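Long-range contact in thermospermine synthase (Medicago truncatula, PDB 6BQ5), which probably catalyses transfer of an aminopropyl group from decarboxylated S-adenosylmethionine to spermidine, giving thermospermine and methylthioadenosine: residues Met101-Phe106 and Thr124-Val129. Numbering follows the deposited sequence.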
loop_
_atom_site.group_PDB
_atom_site.type_symbol
_atom_site.label_atom_id
_atom_site.label_comp_id
_atom_site.label_asym_id
_atom_site.label_seq_id
_atom_site.Cartn_x
_atom_site.Cartn_y
_atom_site.Cartn_z
ATOM N N MET A 101 28.644 36.551 20.845
ATOM C CA MET A 101 29.182 36.971 19.557
ATOM C C MET A 101 29.810 35.784 18.819
ATOM O O MET A 101 31.010 35.619 18.865
ATOM C CB MET A 101 30.255 38.066 19.803
ATOM C CG MET A 101 30.878 38.676 18.543
ATOM S SD MET A 101 29.659 39.282 17.366
ATOM C CE MET A 101 28.776 40.488 18.351
ATOM N N PRO A 102 28.987 34.922 18.178
ATOM C CA PRO A 102 29.485 33.752 17.510
ATOM C C PRO A 102 30.013 34.046 16.105
ATOM O O PRO A 102 29.272 34.539 15.248
ATOM C CB PRO A 102 28.250 32.835 17.459
ATOM C CG PRO A 102 27.082 33.737 17.558
ATOM C CD PRO A 102 27.517 34.962 18.246
ATOM N N LYS A 103 31.264 33.675 15.869
ATOM C CA LYS A 103 31.993 34.101 14.662
ATOM C C LYS A 103 32.433 32.987 13.765
ATOM O O LYS A 103 32.243 33.067 12.552
ATOM C CB LYS A 103 33.211 34.943 15.049
ATOM C CG LYS A 103 32.812 36.267 15.659
ATOM C CD LYS A 103 34.033 37.087 16.022
ATOM C CE LYS A 103 34.726 36.554 17.261
ATOM N NZ LYS A 103 35.703 37.573 17.723
ATOM N N ASN A 104 33.130 32.034 14.379
ATOM C CA ASN A 104 33.467 30.806 13.711
ATOM C C ASN A 104 32.656 29.603 14.289
ATOM O O ASN A 104 32.288 29.535 15.466
ATOM C CB ASN A 104 34.972 30.537 13.620
ATOM C CG ASN A 104 35.603 30.197 14.946
ATOM O OD1 ASN A 104 35.058 30.506 15.996
ATOM N ND2 ASN A 104 36.793 29.563 14.896
ATOM N N VAL A 105 32.322 28.707 13.359
ATOM C CA VAL A 105 31.466 27.520 13.593
ATOM C C VAL A 105 31.886 26.367 12.696
ATOM O O VAL A 105 32.196 26.568 11.528
ATOM C CB VAL A 105 29.983 27.795 13.290
ATOM C CG1 VAL A 105 29.801 28.189 11.829
ATOM C CG2 VAL A 105 29.130 26.556 13.575
ATOM N N PHE A 106 31.884 25.166 13.269
ATOM C CA PHE A 106 32.291 23.905 12.633
ATOM C C PHE A 106 31.060 22.964 12.653
ATOM O O PHE A 106 30.521 22.718 13.717
ATOM C CB PHE A 106 33.422 23.285 13.469
ATOM C CG PHE A 106 34.013 22.005 12.894
ATOM C CD1 PHE A 106 33.461 20.759 13.167
ATOM C CD2 PHE A 106 35.132 22.053 12.076
ATOM C CE1 PHE A 106 34.018 19.598 12.622
ATOM C CE2 PHE A 106 35.707 20.888 11.561
ATOM C CZ PHE A 106 35.172 19.677 11.837
ATOM N N THR A 124 26.871 37.888 12.476
ATOM C CA THR A 124 28.084 37.779 13.269
ATOM C C THR A 124 29.062 36.761 12.729
ATOM O O THR A 124 30.218 36.752 13.138
ATOM C CB THR A 124 27.737 37.389 14.712
ATOM O OG1 THR A 124 27.037 36.129 14.745
ATOM C CG2 THR A 124 26.847 38.431 15.316
ATOM N N ILE A 125 28.571 35.850 11.875
ATOM C CA ILE A 125 29.360 34.706 11.433
ATOM C C ILE A 125 30.308 35.172 10.331
ATOM O O ILE A 125 29.874 35.805 9.380
ATOM C CB ILE A 125 28.461 33.544 10.935
ATOM C CG1 ILE A 125 27.719 32.892 12.116
ATOM C CG2 ILE A 125 29.264 32.476 10.183
ATOM C CD1 ILE A 125 28.542 31.978 13.018
ATOM N N ASP A 126 31.573 34.794 10.466
ATOM C CA ASP A 126 32.612 35.104 9.500
ATOM C C ASP A 126 33.188 33.869 8.827
ATOM O O ASP A 126 33.663 33.979 7.727
ATOM C CB ASP A 126 33.692 35.909 10.204
ATOM C CG ASP A 126 33.108 37.188 10.880
ATOM O OD1 ASP A 126 32.328 37.928 10.197
ATOM O OD2 ASP A 126 33.428 37.461 12.071
ATOM N N LYS A 127 33.062 32.690 9.457
ATOM C CA LYS A 127 33.544 31.434 8.912
ATOM C C LYS A 127 32.678 30.216 9.345
ATOM O O LYS A 127 32.373 30.054 10.531
ATOM C CB LYS A 127 35.005 31.246 9.336
ATOM C CG LYS A 127 35.624 29.952 8.842
ATOM C CD LYS A 127 37.129 30.058 8.620
ATOM C CE LYS A 127 37.787 28.682 8.672
ATOM N NZ LYS A 127 38.027 28.224 10.094
ATOM N N VAL A 128 32.310 29.379 8.365
ATOM C CA VAL A 128 31.567 28.142 8.579
ATOM C C VAL A 128 32.357 26.994 7.957
ATOM O O VAL A 128 32.560 26.957 6.729
ATOM C CB VAL A 128 30.163 28.213 7.944
ATOM C CG1 VAL A 128 29.436 26.850 8.027
ATOM C CG2 VAL A 128 29.338 29.315 8.596
ATOM N N VAL A 129 32.839 26.076 8.785
ATOM C CA VAL A 129 33.466 24.846 8.272
ATOM C C VAL A 129 32.401 23.734 8.218
ATOM O O VAL A 129 31.856 23.379 9.270
ATOM C CB VAL A 129 34.656 24.414 9.173
ATOM C CG1 VAL A 129 35.251 23.067 8.732
ATOM C CG2 VAL A 129 35.726 25.508 9.168
#
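T124 meets P102 through its hydroxyl: OG1 donates to P102 O (2.8 Å) in the carbonyl plane, its torsion setting it between the backbone N and the carbonyl carbon (chi1 59°). The same torsion leaves the methyl CG2 to meet M101 SD at 3.6 Å, where the methionine chain crosses it. A valine here has no hydroxyl and would probably leave P102 O without this donor and the segment before strand 104-107 less firmly tied to T124. One residue on, K103 O takes two amides: D126 N comes in on a lone pair (2.8 Å, 170° at the hydrogen), K127 N tilted slightly from the carbonyl plane. The side chains of K103 and D126 run alongside each other, but K103 NZ and D126 OD2 stay 6.1 Å apart, and any attraction between the charges is probably weak. Parallel pairing then continues through V105 N to K127 O and V129 N to V105 O. On one sheet face V105 CG1 lies beside V128 CG2 (3.5 Å), the two side chains pointing the same way, and both valines touch L119 of helix 114-120. On the other face F106, CG anti to the backbone N (chi1 -177°), brings CD2 obliquely to V129 CG1 (3.5 Å); N104 and K127 also lie here, K127 NZ salt-bridged to E173. F106 also packs on the adenosine-binding A164. Strand 104-107, helix 114-120 and strand 127-132 form a beta-alpha-beta unit of the Rossmann-like nucleotide-binding fold.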